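Local coordinates for DUF1902 domain-containing protein (Thermus thermophilus, PDB 1WV8), which is of unknown function, but assembles as two subunits that share a beta-sheet and belongs to a family grouped with the Met-repressor-like proteins, at residues Arg2-Ala8 and Val60-Ala66; Ala14-Val18 and Thr29-Leu34. One frame throughout, in Å; residues are numbered along the deposited sequence.

Interaction 1. Residues Arg2-Ala8 and Val60-Ala66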
loop_
_atom_site.group_PDB
_atom_site.type_symbol
_atom_site.label_atom_id
_atom_site.label_comp_id
_atom_site.label_asym_id
_atom_site.label_seq_id
_atom_site.Cartn_x
_atom_site.Cartn_y
_atom_site.Cartn_z
ATOM N N ARG A 2 10.907 9.252 -9.885
ATOM C CA ARG A 2 9.697 8.605 -10.482
ATOM C C ARG A 2 8.762 8.110 -9.378
ATOM O O ARG A 2 8.037 8.894 -8.760
ATOM C CB ARG A 2 10.136 7.437 -11.367
ATOM C CG ARG A 2 9.026 6.790 -12.175
ATOM C CD ARG A 2 9.533 5.571 -12.930
ATOM N NE ARG A 2 9.580 4.359 -12.107
ATOM C CZ ARG A 2 10.433 4.139 -11.104
ATOM N NH1 ARG A 2 11.343 5.050 -10.770
ATOM N NH2 ARG A 2 10.386 2.991 -10.431
ATOM N N THR A 3 8.787 6.803 -9.139
ATOM C CA THR A 3 7.967 6.186 -8.105
ATOM C C THR A 3 8.829 5.789 -6.915
ATOM O O THR A 3 9.794 5.043 -7.064
ATOM C CB THR A 3 7.281 4.924 -8.624
ATOM O OG1 THR A 3 6.339 5.280 -9.641
ATOM C CG2 THR A 3 6.559 4.199 -7.487
ATOM N N LEU A 4 8.487 6.314 -5.744
ATOM C CA LEU A 4 9.218 6.007 -4.521
ATOM C C LEU A 4 8.409 4.994 -3.722
ATOM O O LEU A 4 7.321 5.303 -3.227
ATOM C CB LEU A 4 9.415 7.265 -3.679
ATOM C CG LEU A 4 10.234 8.411 -4.270
ATOM C CD1 LEU A 4 10.137 9.647 -3.404
ATOM C CD2 LEU A 4 11.669 7.950 -4.402
ATOM N N LYS A 5 8.943 3.788 -3.606
ATOM C CA LYS A 5 8.273 2.731 -2.876
ATOM C C LYS A 5 8.575 2.844 -1.388
ATOM O O LYS A 5 9.733 2.909 -0.982
ATOM C CB LYS A 5 8.727 1.376 -3.418
ATOM C CG LYS A 5 8.456 1.205 -4.908
ATOM C CD LYS A 5 8.888 -0.168 -5.396
ATOM C CE LYS A 5 8.678 -0.314 -6.895
ATOM N NZ LYS A 5 9.096 -1.660 -7.391
ATOM N N VAL A 6 7.517 2.879 -0.586
ATOM C CA VAL A 6 7.629 2.965 0.867
ATOM C C VAL A 6 6.798 1.848 1.488
ATOM O O VAL A 6 5.605 1.698 1.181
ATOM C CB VAL A 6 7.096 4.313 1.392
ATOM C CG1 VAL A 6 7.147 4.353 2.928
ATOM C CG2 VAL A 6 7.913 5.446 0.801
ATOM N N GLN A 7 7.418 1.054 2.357
ATOM C CA GLN A 7 6.684 -0.020 3.001
ATOM C C GLN A 7 6.107 0.425 4.335
ATOM O O GLN A 7 6.742 1.166 5.089
ATOM C CB GLN A 7 7.561 -1.244 3.230
ATOM C CG GLN A 7 7.977 -1.982 1.984
ATOM C CD GLN A 7 9.185 -1.361 1.324
ATOM O OE1 GLN A 7 10.206 -1.151 1.967
ATOM N NE2 GLN A 7 9.079 -1.074 0.028
ATOM N N ALA A 8 4.893 -0.035 4.613
ATOM C CA ALA A 8 4.226 0.262 5.870
ATOM C C ALA A 8 4.204 -1.084 6.558
ATOM O O ALA A 8 3.613 -2.034 6.047
ATOM C CB ALA A 8 2.808 0.755 5.635
ATOM N N VAL A 60 7.216 13.082 -9.320
ATOM C CA VAL A 60 7.379 11.952 -8.408
ATOM C C VAL A 60 6.114 11.576 -7.643
ATOM O O VAL A 60 5.394 12.441 -7.141
ATOM C CB VAL A 60 8.505 12.218 -7.374
ATOM C CG1 VAL A 60 8.660 11.017 -6.454
ATOM C CG2 VAL A 60 9.816 12.501 -8.086
ATOM N N GLU A 61 5.853 10.273 -7.566
ATOM C CA GLU A 61 4.696 9.753 -6.843
ATOM C C GLU A 61 5.155 8.786 -5.751
ATOM O O GLU A 61 6.140 8.052 -5.910
ATOM C CB GLU A 61 3.742 9.030 -7.790
ATOM C CG GLU A 61 4.396 7.927 -8.605
ATOM C CD GLU A 61 3.385 6.990 -9.252
ATOM O OE1 GLU A 61 2.446 7.483 -9.915
ATOM O OE2 GLU A 61 3.538 5.758 -9.107
ATOM N N LEU A 62 4.426 8.796 -4.647
ATOM C CA LEU A 62 4.713 7.937 -3.503
ATOM C C LEU A 62 3.831 6.678 -3.516
ATOM O O LEU A 62 2.604 6.787 -3.533
ATOM C CB LEU A 62 4.453 8.733 -2.221
ATOM C CG LEU A 62 4.643 8.056 -0.868
ATOM C CD1 LEU A 62 6.122 7.871 -0.604
ATOM C CD2 LEU A 62 4.017 8.920 0.217
ATOM N N ARG A 63 4.444 5.491 -3.522
ATOM C CA ARG A 63 3.674 4.240 -3.494
ATOM C C ARG A 63 3.802 3.565 -2.115
ATOM O O ARG A 63 4.820 2.941 -1.801
ATOM C CB ARG A 63 4.151 3.268 -4.582
ATOM C CG ARG A 63 3.304 1.992 -4.674
ATOM C CD ARG A 63 3.813 1.024 -5.740
ATOM N NE ARG A 63 3.812 1.597 -7.087
ATOM C CZ ARG A 63 4.242 0.956 -8.172
ATOM N NH1 ARG A 63 4.706 -0.283 -8.069
ATOM N NH2 ARG A 63 4.221 1.552 -9.358
ATOM N N LEU A 64 2.776 3.715 -1.283
ATOM C CA LEU A 64 2.771 3.102 0.043
ATOM C C LEU A 64 2.301 1.661 -0.097
ATOM O O LEU A 64 1.194 1.404 -0.577
ATOM C CB LEU A 64 1.828 3.842 0.974
ATOM C CG LEU A 64 2.243 4.029 2.442
ATOM C CD1 LEU A 64 0.984 4.042 3.290
ATOM C CD2 LEU A 64 3.181 2.930 2.907
ATOM N N GLU A 65 3.146 0.724 0.328
ATOM C CA GLU A 65 2.843 -0.698 0.225
ATOM C C GLU A 65 2.650 -1.369 1.586
ATOM O O GLU A 65 3.430 -1.153 2.511
ATOM C CB GLU A 65 3.970 -1.403 -0.532
ATOM C CG GLU A 65 4.229 -0.814 -1.922
ATOM C CD GLU A 65 5.554 -1.265 -2.514
ATOM O OE1 GLU A 65 6.593 -1.062 -1.846
ATOM O OE2 GLU A 65 5.560 -1.812 -3.644
ATOM N N ALA A 66 1.605 -2.181 1.696
ATOM C CA ALA A 66 1.311 -2.904 2.924
ATOM C C ALA A 66 1.065 -4.347 2.540
ATOM O O ALA A 66 0.176 -4.635 1.728
ATOM C CB ALA A 66 0.071 -2.326 3.611
#

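Interaction 2. Residues Ala14-Val18 and Thr29-Leu34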
loop_
_atom_site.group_PDB
_atom_site.type_symbol
_atom_site.label_atom_id
_atom_site.label_comp_id
_atom_site.label_asym_id
_atom_site.label_seq_id
_atom_site.Cartn_x
_atom_site.Cartn_y
_atom_site.Cartn_z
ATOM N N ALA A 14 3.125 -1.904 19.436
ATOM C CA ALA A 14 3.071 -0.450 19.573
ATOM C C ALA A 14 1.817 0.175 18.965
ATOM O O ALA A 14 1.630 1.385 19.055
ATOM C CB ALA A 14 4.314 0.180 18.950
ATOM N N GLY A 15 0.969 -0.641 18.350
ATOM C CA GLY A 15 -0.250 -0.127 17.743
ATOM C C GLY A 15 -0.044 0.956 16.688
ATOM O O GLY A 15 -0.740 1.970 16.692
ATOM N N VAL A 16 0.911 0.746 15.785
ATOM C CA VAL A 16 1.194 1.709 14.729
ATOM C C VAL A 16 1.816 1.071 13.490
ATOM O O VAL A 16 2.401 -0.012 13.564
ATOM C CB VAL A 16 2.160 2.805 15.208
ATOM C CG1 VAL A 16 1.516 3.634 16.302
ATOM C CG2 VAL A 16 3.452 2.177 15.708
ATOM N N TRP A 17 1.662 1.747 12.352
ATOM C CA TRP A 17 2.231 1.305 11.083
ATOM C C TRP A 17 3.527 2.071 11.010
ATOM O O TRP A 17 3.557 3.254 11.328
ATOM C CB TRP A 17 1.339 1.704 9.899
ATOM C CG TRP A 17 0.116 0.866 9.756
ATOM C CD1 TRP A 17 -1.133 1.121 10.270
ATOM C CD2 TRP A 17 0.013 -0.352 9.027
ATOM N NE1 TRP A 17 -2.005 0.127 9.891
ATOM C CE2 TRP A 17 -1.324 -0.789 9.129
ATOM C CE3 TRP A 17 0.925 -1.123 8.298
ATOM C CZ2 TRP A 17 -1.770 -1.969 8.518
ATOM C CZ3 TRP A 17 0.480 -2.291 7.696
ATOM C CH2 TRP A 17 -0.857 -2.701 7.811
ATOM N N VAL A 18 4.594 1.412 10.579
ATOM C CA VAL A 18 5.900 2.054 10.523
ATOM C C VAL A 18 6.438 2.129 9.110
ATOM O O VAL A 18 6.495 1.125 8.417
ATOM C CB VAL A 18 6.903 1.280 11.411
ATOM C CG1 VAL A 18 8.316 1.782 11.177
ATOM C CG2 VAL A 18 6.504 1.436 12.867
ATOM N N THR A 29 9.261 7.199 10.401
ATOM C CA THR A 29 7.950 7.721 10.766
ATOM C C THR A 29 6.883 6.637 10.849
ATOM O O THR A 29 6.962 5.614 10.164
ATOM C CB THR A 29 7.500 8.816 9.762
ATOM O OG1 THR A 29 6.170 9.245 10.084
ATOM C CG2 THR A 29 7.540 8.286 8.326
ATOM N N GLU A 30 5.889 6.864 11.701
ATOM C CA GLU A 30 4.802 5.910 11.878
ATOM C C GLU A 30 3.518 6.667 12.193
ATOM O O GLU A 30 3.548 7.874 12.407
ATOM C CB GLU A 30 5.103 4.946 13.030
ATOM C CG GLU A 30 5.031 5.609 14.388
ATOM C CD GLU A 30 6.382 6.056 14.889
ATOM O OE1 GLU A 30 7.182 6.574 14.085
ATOM O OE2 GLU A 30 6.636 5.888 16.098
ATOM N N ALA A 31 2.404 5.935 12.238
ATOM C CA ALA A 31 1.091 6.507 12.521
ATOM C C ALA A 31 0.109 5.390 12.858
ATOM O O ALA A 31 0.242 4.267 12.369
ATOM C CB ALA A 31 0.586 7.304 11.298
ATOM N N ALA A 32 -0.875 5.707 13.693
ATOM C CA ALA A 32 -1.895 4.745 14.102
ATOM C C ALA A 32 -2.673 4.138 12.936
ATOM O O ALA A 32 -3.118 3.002 13.016
ATOM C CB ALA A 32 -2.865 5.406 15.080
ATOM N N THR A 33 -2.866 4.889 11.859
ATOM C CA THR A 33 -3.599 4.346 10.712
ATOM C C THR A 33 -2.814 4.555 9.434
ATOM O O THR A 33 -1.887 5.353 9.396
ATOM C CB THR A 33 -4.964 5.024 10.521
ATOM O OG1 THR A 33 -4.761 6.361 10.048
ATOM C CG2 THR A 33 -5.736 5.056 11.832
ATOM N N LEU A 34 -3.187 3.835 8.385
ATOM C CA LEU A 34 -2.502 3.972 7.110
ATOM C C LEU A 34 -2.806 5.341 6.464
ATOM O O LEU A 34 -1.954 5.914 5.781
ATOM C CB LEU A 34 -2.911 2.826 6.194
ATOM C CG LEU A 34 -2.286 1.495 6.613
ATOM C CD1 LEU A 34 -2.966 0.360 5.887
ATOM C CD2 LEU A 34 -0.786 1.519 6.305
#

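Interaction 1. Residues Arg2-Ala8 and Val60-Ala66
Val-6 and Leu-62 meet at the apolar centre of this parallel strand pair. Val-6 CG2 presses on Leu-62 CD1 at 3.3 Å, tighter than a usual carbon contact. Leu-62 CG lies anti to its backbone N (chi1 178°), and from there CD1 bends back toward the neighbouring strand. Toward the start of the strands, the Leu-4 and Val-60 side chains cross, with Leu-4 CD1 3.7 Å from Val-60 CG1. At the far end, Leu-64 CD2 lies 3.5 Å from Ala-8 CB.

Between the two faces runs a regular parallel ladder. It starts with Glu-61 N donating to Arg-2 O and ends with Ala-8 N donating to Glu-65 O. Between them, Leu-4 and Val-6 both donate and accept, bonding to Glu-61, Arg-63 and Glu-65. The bond from Val-6 N to Arg-63 O is 3.0 Å long and nearly straight.

The opposite face carries the polar side chains. Thr-3 OG1 donates to Glu-61 OE2 at 2.9 Å, meeting the oxygen from above the carboxylate plane. Thr-3 CG2, anti to the backbone N of its residue, lies over one face of the Arg-63 guanidinium, 3.8 Å from Arg-63 NE. Lys-5 runs extended alongside Arg-63, pointing the same way. Gln-7 NE2 donates to Glu-65 OE1 at 3.1 Å. That oxygen lies close to the plane of the Gln-7 amide, while the carboxylate is turned 47° from it. The bond probably restrains rotation of the buried Glu-65 carboxylate.

Leu-4, Leu-62 and Ala-8 pack against helix 34-51, and Val-6 reaches Ala-19 of strand 16-20. Along the other edge of their strand, residues 61-66 pair antiparallel with a strand of the second subunit, so one sheet runs through the dimer.

Interaction 2. Residues Ala14-Val18 and Thr29-Leu34
Leu-34 lies over one face of the Trp-17 indole. Its CD2 stands 3.6 Å from the centroid of the five-membered ring and 18° off the normal, a CH-pi contact. Leu-34 CD1 lies above the CE2-CZ2 rim of the indole, 3.7 Å from Trp-17 CZ2. Trp-17 CG is anti to its own carbonyl carbon (chi1 -75°), and chi2 of 93° turns the broad ring face to the leucine. Ala-32 O sits at the ring edge instead, near its plane.

Backbone bonds pair the two strands beside the ring. Trp-17 N donates to Ala-31 O at 2.9 Å, almost straight. The return bond from Ala-31 N to Trp-17 O is longer, and the place of that oxygen is less sure. On the face away from the indole, Val-18 CG2 runs beside Glu-30 CB. Val-16 crosses Glu-30 obliquely, Val-16 CG2 being 4.0 Å from Glu-30 CG. Thr-33 is the N-cap of helix 34-51, with OG1 bonded to Glu-36 N.

With an alanine in place of Trp-17, Leu-34 would probably lose its aromatic support and a gap would open between hairpin and helix. Between the side chains the contact is mainly apolar, a CH-pi packing that probably depends on shape fit, while the polar bonding is left to the backbone.

From the N terminus, strand 3-11 turns back into strand 16-20. The chain then loops to the short strand 30-31, and interaction 2 closes this hairpin with ten residues between its segments. Helix 34-51 follows after two residues, and the chain returns as strand 61-69. There interaction 1 closes a much longer loop of 51 residues, which holds interaction 2 nested inside it. The centres of the two contacts are about 16 Å apart, but their ends touch. Trp-17 packs on Ala-8 and Ala-66, and Leu-34 also packs on Ala-8. Together they join the first and last strands, the hairpin and the first turn of the helix. Both also reach the second subunit.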